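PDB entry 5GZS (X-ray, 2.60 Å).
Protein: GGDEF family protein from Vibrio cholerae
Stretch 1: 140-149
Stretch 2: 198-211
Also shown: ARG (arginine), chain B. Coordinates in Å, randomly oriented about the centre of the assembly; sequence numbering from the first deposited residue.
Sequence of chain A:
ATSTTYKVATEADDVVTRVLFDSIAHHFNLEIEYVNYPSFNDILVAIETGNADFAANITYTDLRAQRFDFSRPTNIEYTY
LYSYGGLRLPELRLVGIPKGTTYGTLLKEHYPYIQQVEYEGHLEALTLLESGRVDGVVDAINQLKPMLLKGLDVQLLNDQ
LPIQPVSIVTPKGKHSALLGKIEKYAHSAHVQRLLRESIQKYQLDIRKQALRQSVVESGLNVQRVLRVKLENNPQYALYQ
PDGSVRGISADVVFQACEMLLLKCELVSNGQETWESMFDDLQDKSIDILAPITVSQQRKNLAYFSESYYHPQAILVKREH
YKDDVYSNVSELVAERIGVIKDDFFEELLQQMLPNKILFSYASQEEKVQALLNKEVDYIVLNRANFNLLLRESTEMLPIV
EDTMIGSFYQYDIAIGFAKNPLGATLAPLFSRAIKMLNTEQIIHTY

Stretch 1 (140-149) AINQLKPMLL
Stretch 2 198-211: SIQKYQLDIRKQAL

Ile206 lies at the apolar centre of a contact between two nearly parallel helices, one running through Leu149 and the other spanning all of 198-211 and continuing beyond both ends, whose N-to-C directions differ by 3° and whose axes approach to 10.1 Å. Its CA-to-CB bond points toward the first stretch, and with chi1 m and chi2 t it meets three residues there: CG2 lies 3.5 Å from Leu148 CD2 and 4.0 Å from Leu144 CG, while CD1 reaches 3.5 Å from Lys145 CB. Leu144 (chi1 t, chi2 p) and Leu148 (chi1 -94°, between wells, chi2 p) also point toward their neighbours; one helical turn apart, they are joined by the backbone bond from Leu148 N to Leu144 O, 2.9 Å. In the register, CA-CA distances are 7.6 Å for Leu144 and Gln203, 6.5 Å for Lys145 and Ile206, and 6.6 Å for Leu148 and Ala210. The small side chain of Ala210 points toward Leu148, whose CD2 rests 3.8 Å from Ala210 CB and also 3.8 Å from Arg207 CG.

Toward the N-terminal end, Leu144 CD2 packs 3.6 Å from Gln203 CB. Ile141, with helical phi/psi of -56/-27 and both chi angles t, extends CD1 to 3.9 Å from Gln203 CB and 3.8 Å from Ile199 CG2; Ile199 is m at both chi angles and its CA-to-CB bond is sideways. The aliphatic parts of Gln203 and Arg207 thus serve the packing while their polar ends bond within their own helix. Gln203 (chi1 p, chi2 p, chi3 57°) donates from NE2 to Gln200 O at 3.1 Å and accepts at OE1 from Arg207 NH1 at 2.8 Å; Arg207 runs m, t, p, -147°.

The second stretch is helical throughout, with regular i to i-4 bonds such as Gln203 N to Ile199 O, 2.9 Å, and one weak bond from Ile206 N to Tyr202 O, 3.4 Å.

At the polar edge, Lys145 and Tyr202 both leave their helices sideways, but their ends converge. Lys145 (t, t, -99°, t) donates from NZ to Tyr202 OH at 2.6 Å, the one hydrogen bond across the contact; Tyr202 has chi1 t and chi2 -85°, and the amine approaches its ring obliquely. Lys201 and Asp205 form a salt bridge within the second helix, NZ to OD2 2.7 Å, out of reach of the first stretch. Altogether 485 Å² is buried, summed over both sides.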

ATOM      1  N   ALA A 140      -1.335   3.770 -26.237  1.00 40.09           N
ATOM      2  CA  ALA A 140      -2.730   4.224 -26.198  1.00 36.91           C
ATOM      3  C   ALA A 140      -3.693   3.297 -26.926  1.00 43.18           C
ATOM      4  O   ALA A 140      -3.292   2.310 -27.534  1.00 35.93           O
ATOM      5  CB  ALA A 140      -2.833   5.601 -26.777  1.00 37.51           C
ATOM      6  N   ILE A 141      -4.973   3.660 -26.870  1.00 54.60           N
ATOM      7  CA  ILE A 141      -6.063   2.918 -27.506  1.00 50.06           C
ATOM      8  C   ILE A 141      -5.838   2.739 -29.006  1.00 31.42           C
ATOM      9  O   ILE A 141      -6.316   1.771 -29.589  1.00 30.68           O
ATOM     10  CB  ILE A 141      -7.440   3.620 -27.245  1.00 35.84           C
ATOM     11  CG1 ILE A 141      -8.615   2.752 -27.706  1.00 28.74           C
ATOM     12  CG2 ILE A 141      -7.492   4.981 -27.898  1.00 30.68           C
ATOM     13  CD1 ILE A 141      -9.960   3.296 -27.296  1.00 27.84           C
ATOM     14  N   ASN A 142      -5.090   3.654 -29.624  1.00 36.55           N
ATOM     15  CA  ASN A 142      -4.699   3.519 -31.039  1.00 36.94           C
ATOM     16  C   ASN A 142      -4.158   2.141 -31.412  1.00 35.25           C
ATOM     17  O   ASN A 142      -4.350   1.650 -32.532  1.00 37.38           O
ATOM     18  CB  ASN A 142      -3.651   4.563 -31.381  1.00 40.18           C
ATOM     19  CG  ASN A 142      -4.115   5.968 -31.058  1.00 41.05           C
ATOM     20  OD1 ASN A 142      -4.312   6.319 -29.889  1.00 44.82           O
ATOM     21  ND2 ASN A 142      -4.300   6.778 -32.090  1.00 37.16           N
ATOM     22  N   GLN A 143      -3.484   1.513 -30.464  1.00 33.77           N
ATOM     23  CA  GLN A 143      -2.858   0.233 -30.729  1.00 37.14           C
ATOM     24  C   GLN A 143      -3.750  -0.957 -30.393  1.00 39.75           C
ATOM     25  O   GLN A 143      -3.443  -2.080 -30.781  1.00 45.16           O
ATOM     26  CB  GLN A 143      -1.555   0.124 -29.951  1.00 38.15           C
ATOM     27  CG  GLN A 143      -0.585   1.269 -30.183  1.00 37.11           C
ATOM     28  CD  GLN A 143      -0.162   1.406 -31.638  1.00 55.18           C
ATOM     29  OE1 GLN A 143      -0.155   0.427 -32.388  1.00 56.21           O
ATOM     30  NE2 GLN A 143       0.225   2.627 -32.038  1.00 39.19           N
ATOM     31  N   LEU A 144      -4.861  -0.714 -29.705  1.00 39.08           N
ATOM     32  CA  LEU A 144      -5.650  -1.804 -29.144  1.00 38.15           C
ATOM     33  C   LEU A 144      -6.124  -2.824 -30.182  1.00 45.03           C
ATOM     34  O   LEU A 144      -5.815  -4.027 -30.081  1.00 38.18           O
ATOM     35  CB  LEU A 144      -6.860  -1.251 -28.388  1.00 29.77           C
ATOM     36  CG  LEU A 144      -7.580  -2.325 -27.566  1.00 35.79           C
ATOM     37  CD1 LEU A 144      -6.606  -2.947 -26.581  1.00 29.42           C
ATOM     38  CD2 LEU A 144      -8.774  -1.749 -26.824  1.00 30.78           C
ATOM     39  N   LYS A 145      -6.885  -2.351 -31.167  1.00 43.80           N
ATOM     40  CA  LYS A 145      -7.454  -3.241 -32.172  1.00 30.74           C
ATOM     41  C   LYS A 145      -6.336  -3.974 -32.965  1.00 39.68           C
ATOM     42  O   LYS A 145      -6.341  -5.200 -33.020  1.00 43.07           O
ATOM     43  CB  LYS A 145      -8.416  -2.461 -33.081  1.00 30.19           C
ATOM     44  CG  LYS A 145      -9.132  -3.283 -34.153  1.00 29.72           C
ATOM     45  CD  LYS A 145     -10.083  -2.411 -34.979  1.00 29.60           C
ATOM     46  CE  LYS A 145     -11.491  -2.596 -34.465  1.00 42.18           C
ATOM     47  NZ  LYS A 145     -12.449  -1.483 -34.751  1.00 42.07           N
ATOM     48  N   PRO A 146      -5.349  -3.250 -33.527  1.00 40.24           N
ATOM     49  CA  PRO A 146      -4.335  -4.036 -34.248  1.00 43.24           C
ATOM     50  C   PRO A 146      -3.523  -4.951 -33.338  1.00 53.82           C
ATOM     51  O   PRO A 146      -3.163  -6.053 -33.754  1.00 52.43           O
ATOM     52  CB  PRO A 146      -3.435  -2.969 -34.884  1.00 45.29           C
ATOM     53  CG  PRO A 146      -3.678  -1.720 -34.070  1.00 47.79           C
ATOM     54  CD  PRO A 146      -5.108  -1.796 -33.631  1.00 40.06           C
HETATM   55  N   MSE A 147      -3.256  -4.518 -32.111  1.00 58.84           N
HETATM   56  CA  MSE A 147      -2.450  -5.327 -31.197  1.00 50.80           C
HETATM   57  C   MSE A 147      -3.172  -6.610 -30.768  1.00 37.28           C
HETATM   58  O   MSE A 147      -2.587  -7.680 -30.802  1.00 41.94           O
HETATM   59  CB  MSE A 147      -2.046  -4.509 -29.967  1.00 42.78           C
HETATM   60  CG  MSE A 147      -0.723  -4.882 -29.348  1.00 52.04           C
HETATM   61 SE   MSE A 147       0.770  -4.632 -30.553  1.00 71.44          SE
HETATM   62  CE  MSE A 147       1.701  -3.147 -29.682  1.00 49.91           C
ATOM     63  N   LEU A 148      -4.438  -6.520 -30.379  1.00 46.04           N
ATOM     64  CA  LEU A 148      -5.166  -7.716 -29.949  1.00 46.43           C
ATOM     65  C   LEU A 148      -5.410  -8.678 -31.103  1.00 48.07           C
ATOM     66  O   LEU A 148      -5.658  -9.859 -30.874  1.00 54.67           O
ATOM     67  CB  LEU A 148      -6.498  -7.343 -29.299  1.00 39.67           C
ATOM     68  CG  LEU A 148      -6.486  -7.208 -27.778  1.00 38.27           C
ATOM     69  CD1 LEU A 148      -5.523  -6.125 -27.363  1.00 43.11           C
ATOM     70  CD2 LEU A 148      -7.859  -6.893 -27.284  1.00 38.95           C
ATOM     71  N   LEU A 149      -5.380  -8.165 -32.333  1.00 47.06           N
ATOM     72  CA  LEU A 149      -5.402  -9.015 -33.523  1.00 51.14           C
ATOM     73  C   LEU A 149      -4.198  -9.959 -33.532  1.00 50.63           C
ATOM     74  O   LEU A 149      -4.331 -11.157 -33.790  1.00 54.04           O
ATOM     75  CB  LEU A 149      -5.415  -8.171 -34.815  1.00 46.93           C
ATOM     76  CG  LEU A 149      -6.783  -7.577 -35.217  1.00 54.45           C
ATOM     77  CD1 LEU A 149      -6.710  -6.731 -36.482  1.00 44.06           C
ATOM     78  CD2 LEU A 149      -7.853  -8.676 -35.364  1.00 55.62           C
ATOM     79  N   SER A 198     -19.132   6.025 -25.666  1.00 25.13           N
ATOM     80  CA  SER A 198     -18.920   5.304 -26.931  1.00 28.92           C
ATOM     81  C   SER A 198     -17.525   4.717 -26.970  1.00 24.90           C
ATOM     82  O   SER A 198     -17.351   3.608 -27.424  1.00 24.46           O
ATOM     83  CB  SER A 198     -19.200   6.190 -28.168  1.00 24.72           C
ATOM     84  OG  SER A 198     -18.237   7.207 -28.367  1.00 27.63           O
ATOM     85  N   ILE A 199     -16.542   5.444 -26.440  1.00 31.79           N
ATOM     86  CA  ILE A 199     -15.183   4.943 -26.407  1.00 28.87           C
ATOM     87  C   ILE A 199     -15.046   3.746 -25.471  1.00 30.49           C
ATOM     88  O   ILE A 199     -14.360   2.767 -25.792  1.00 24.78           O
ATOM     89  CB  ILE A 199     -14.185   6.020 -25.964  1.00 31.93           C
ATOM     90  CG1 ILE A 199     -14.284   7.229 -26.870  1.00 26.74           C
ATOM     91  CG2 ILE A 199     -12.778   5.465 -25.983  1.00 26.87           C
ATOM     92  CD1 ILE A 199     -14.305   6.873 -28.351  1.00 26.41           C
ATOM     93  N   GLN A 200     -15.687   3.834 -24.307  1.00 29.96           N
ATOM     94  CA  GLN A 200     -15.668   2.708 -23.357  1.00 30.74           C
ATOM     95  C   GLN A 200     -16.265   1.460 -24.005  1.00 24.26           C
ATOM     96  O   GLN A 200     -15.682   0.380 -23.967  1.00 24.16           O
ATOM     97  CB  GLN A 200     -16.435   3.070 -22.097  1.00 36.91           C
ATOM     98  CG  GLN A 200     -16.765   1.915 -21.220  1.00 39.88           C
ATOM     99  CD  GLN A 200     -15.854   1.829 -20.036  1.00 55.68           C
ATOM    100  OE1 GLN A 200     -14.639   1.664 -20.172  1.00 53.08           O
ATOM    101  NE2 GLN A 200     -16.434   1.987 -18.847  1.00 69.15           N
ATOM    102  N   LYS A 201     -17.413   1.645 -24.643  1.00 25.99           N
ATOM    103  CA  LYS A 201     -18.108   0.596 -25.356  1.00 28.07           C
ATOM    104  C   LYS A 201     -17.206   0.048 -26.447  1.00 30.10           C
ATOM    105  O   LYS A 201     -17.151  -1.164 -26.685  1.00 25.00           O
ATOM    106  CB  LYS A 201     -19.431   1.149 -25.941  1.00 29.64           C
ATOM    107  CG  LYS A 201     -20.239   0.187 -26.827  1.00 29.48           C
ATOM    108  CD  LYS A 201     -20.460  -1.159 -26.126  1.00 33.38           C
ATOM    109  CE  LYS A 201     -21.543  -2.012 -26.794  1.00 35.45           C
ATOM    110  NZ  LYS A 201     -21.175  -3.458 -26.977  1.00 24.97           N
ATOM    111  N   TYR A 202     -16.481   0.955 -27.099  1.00 30.10           N
ATOM    112  CA  TYR A 202     -15.701   0.581 -28.252  1.00 24.09           C
ATOM    113  C   TYR A 202     -14.582  -0.314 -27.821  1.00 24.47           C
ATOM    114  O   TYR A 202     -14.420  -1.375 -28.388  1.00 24.31           O
ATOM    115  CB  TYR A 202     -15.174   1.808 -28.976  1.00 26.52           C
ATOM    116  CG  TYR A 202     -14.305   1.499 -30.177  1.00 25.87           C
ATOM    117  CD1 TYR A 202     -12.943   1.249 -30.034  1.00 25.97           C
ATOM    118  CD2 TYR A 202     -14.841   1.482 -31.459  1.00 24.90           C
ATOM    119  CE1 TYR A 202     -12.143   0.978 -31.129  1.00 27.86           C
ATOM    120  CE2 TYR A 202     -14.041   1.205 -32.568  1.00 25.45           C
ATOM    121  CZ  TYR A 202     -12.699   0.964 -32.392  1.00 32.56           C
ATOM    122  OH  TYR A 202     -11.914   0.710 -33.480  1.00 40.40           O
ATOM    123  N   GLN A 203     -13.812   0.079 -26.801  1.00 33.05           N
ATOM    124  CA  GLN A 203     -12.643  -0.730 -26.427  1.00 24.62           C
ATOM    125  C   GLN A 203     -13.022  -1.968 -25.609  1.00 24.11           C
ATOM    126  O   GLN A 203     -12.368  -3.001 -25.706  1.00 24.30           O
ATOM    127  CB  GLN A 203     -11.589   0.125 -25.702  1.00 25.57           C
ATOM    128  CG  GLN A 203     -11.986   0.834 -24.400  1.00 28.01           C
ATOM    129  CD  GLN A 203     -11.924  -0.076 -23.175  1.00 28.60           C
ATOM    130  OE1 GLN A 203     -10.889  -0.667 -22.854  1.00 26.01           O
ATOM    131  NE2 GLN A 203     -13.051  -0.205 -22.503  1.00 24.91           N
ATOM    132  N   LEU A 204     -14.087  -1.892 -24.821  1.00 30.33           N
ATOM    133  CA  LEU A 204     -14.478  -3.069 -24.062  1.00 30.98           C
ATOM    134  C   LEU A 204     -14.904  -4.177 -25.033  1.00 30.55           C
ATOM    135  O   LEU A 204     -14.640  -5.363 -24.792  1.00 25.48           O
ATOM    136  CB  LEU A 204     -15.606  -2.766 -23.068  1.00 28.21           C
ATOM    137  CG  LEU A 204     -15.808  -3.898 -22.054  1.00 28.39           C
ATOM    138  CD1 LEU A 204     -14.439  -4.303 -21.515  1.00 27.08           C
ATOM    139  CD2 LEU A 204     -16.736  -3.512 -20.916  1.00 22.78           C
ATOM    140  N   ASP A 205     -15.541  -3.790 -26.138  1.00 25.07           N
ATOM    141  CA  ASP A 205     -15.957  -4.753 -27.159  1.00 23.94           C
ATOM    142  C   ASP A 205     -14.785  -5.482 -27.829  1.00 24.47           C
ATOM    143  O   ASP A 205     -14.831  -6.707 -28.009  1.00 28.08           O
ATOM    144  CB  ASP A 205     -16.791  -4.055 -28.213  1.00 23.88           C
ATOM    145  CG  ASP A 205     -18.236  -3.895 -27.799  1.00 29.97           C
ATOM    146  OD1 ASP A 205     -18.585  -4.269 -26.666  1.00 31.78           O
ATOM    147  OD2 ASP A 205     -19.031  -3.385 -28.613  1.00 44.07           O
ATOM    148  N   ILE A 206     -13.739  -4.746 -28.191  1.00 23.29           N
ATOM    149  CA  ILE A 206     -12.518  -5.348 -28.734  1.00 36.84           C
ATOM    150  C   ILE A 206     -11.908  -6.326 -27.759  1.00 32.88           C
ATOM    151  O   ILE A 206     -11.475  -7.428 -28.147  1.00 27.65           O
ATOM    152  CB  ILE A 206     -11.443  -4.291 -29.067  1.00 50.16           C
ATOM    153  CG1 ILE A 206     -11.856  -3.469 -30.277  1.00 36.41           C
ATOM    154  CG2 ILE A 206     -10.037  -4.939 -29.290  1.00 27.17           C
ATOM    155  CD1 ILE A 206     -10.847  -2.383 -30.591  1.00 28.72           C
ATOM    156  N   ARG A 207     -11.851  -5.921 -26.493  1.00 30.97           N
ATOM    157  CA  ARG A 207     -11.299  -6.815 -25.462  1.00 48.17           C
ATOM    158  C   ARG A 207     -12.196  -8.032 -25.179  1.00 24.11           C
ATOM    159  O   ARG A 207     -11.683  -9.116 -24.997  1.00 26.49           O
ATOM    160  CB  ARG A 207     -11.014  -6.032 -24.199  1.00 24.99           C
ATOM    161  CG  ARG A 207      -9.777  -5.178 -24.422  1.00 28.42           C
ATOM    162  CD  ARG A 207      -9.743  -4.011 -23.459  1.00 36.76           C
ATOM    163  NE  ARG A 207      -9.373  -4.442 -22.122  1.00 30.10           N
ATOM    164  CZ  ARG A 207      -9.823  -3.878 -21.018  1.00 29.41           C
ATOM    165  NH1 ARG A 207     -10.649  -2.848 -21.087  1.00 36.84           N
ATOM    166  NH2 ARG A 207      -9.421  -4.332 -19.847  1.00 30.34           N
ATOM    167  N   LYS A 208     -13.512  -7.874 -25.226  1.00 23.52           N
ATOM    168  CA  LYS A 208     -14.393  -9.027 -25.102  1.00 23.05           C
ATOM    169  C   LYS A 208     -14.192 -10.034 -26.237  1.00 33.33           C
ATOM    170  O   LYS A 208     -14.181 -11.244 -26.032  1.00 35.95           O
ATOM    171  CB  LYS A 208     -15.849  -8.582 -25.086  1.00 25.85           C
ATOM    172  CG  LYS A 208     -16.297  -8.032 -23.751  1.00 28.97           C
ATOM    173  CD  LYS A 208     -17.652  -7.371 -23.898  1.00 36.42           C
ATOM    174  CE  LYS A 208     -18.273  -7.019 -22.548  1.00 21.83           C
ATOM    175  NZ  LYS A 208     -19.498  -6.239 -22.843  1.00 21.52           N
ATOM    176  N   GLN A 209     -14.087  -9.504 -27.452  1.00 27.65           N
ATOM    177  CA  GLN A 209     -13.969 -10.329 -28.646  1.00 35.75           C
ATOM    178  C   GLN A 209     -12.714 -11.182 -28.584  1.00 35.45           C
ATOM    179  O   GLN A 209     -12.736 -12.366 -28.919  1.00 27.27           O
ATOM    180  CB  GLN A 209     -13.950  -9.455 -29.901  1.00 57.49           C
ATOM    181  CG  GLN A 209     -13.827 -10.236 -31.200  1.00 72.47           C
ATOM    182  CD  GLN A 209     -12.721  -9.710 -32.093  1.00 84.82           C
ATOM    183  OE1 GLN A 209     -11.699  -9.221 -31.614  1.00 87.26           O
ATOM    184  NE2 GLN A 209     -12.921  -9.807 -33.403  1.00 89.58           N
ATOM    185  N   ALA A 210     -11.618 -10.571 -28.149  1.00 37.62           N
ATOM    186  CA  ALA A 210     -10.344 -11.293 -28.016  1.00 33.30           C
ATOM    187  C   ALA A 210     -10.541 -12.398 -26.980  1.00 32.61           C
ATOM    188  O   ALA A 210     -10.224 -13.553 -27.239  1.00 25.80           O
ATOM    189  CB  ALA A 210      -9.222 -10.372 -27.617  1.00 26.21           C
ATOM    190  N   LEU A 211     -11.133 -12.029 -25.843  1.00 25.28           N
ATOM    191  CA  LEU A 211     -11.391 -12.954 -24.768  1.00 25.16           C
ATOM    192  C   LEU A 211     -12.314 -14.078 -25.241  1.00 37.81           C
ATOM    193  O   LEU A 211     -12.046 -15.261 -25.011  1.00 33.13           O
ATOM    194  CB  LEU A 211     -12.012 -12.234 -23.553  1.00 34.33           C
ATOM    195  CG  LEU A 211     -12.373 -13.194 -22.407  1.00 36.48           C
ATOM    196  CD1 LEU A 211     -11.194 -14.090 -22.063  1.00 34.74           C
ATOM    197  CD2 LEU A 211     -12.830 -12.469 -21.160  1.00 38.43           C
TER
HETATM  198  N   ARG B 501      -1.291  11.426 -24.546  1.00 67.91           N
HETATM  199  CA  ARG B 501       0.092  10.984 -24.450  1.00 65.94           C
HETATM  200  C   ARG B 501       1.040  12.045 -24.997  1.00 67.16           C
HETATM  201  O   ARG B 501       2.215  12.102 -24.640  1.00 74.77           O
HETATM  202  CB  ARG B 501       0.281   9.674 -25.193  1.00 42.07           C
HETATM  203  CG  ARG B 501       0.045   9.768 -26.688  1.00 41.90           C
HETATM  204  CD  ARG B 501      -0.070   8.365 -27.241  1.00 53.27           C
HETATM  205  NE  ARG B 501      -0.198   8.352 -28.682  1.00 55.31           N
HETATM  206  CZ  ARG B 501      -1.306   8.682 -29.331  1.00 45.67           C
HETATM  207  NH1 ARG B 501      -2.389   9.067 -28.663  1.00 40.59           N
HETATM  208  NH2 ARG B 501      -1.320   8.639 -30.653  1.00 46.78           N
HETATM  209  OXT ARG B 501       0.649  12.872 -25.813  1.00 70.24           O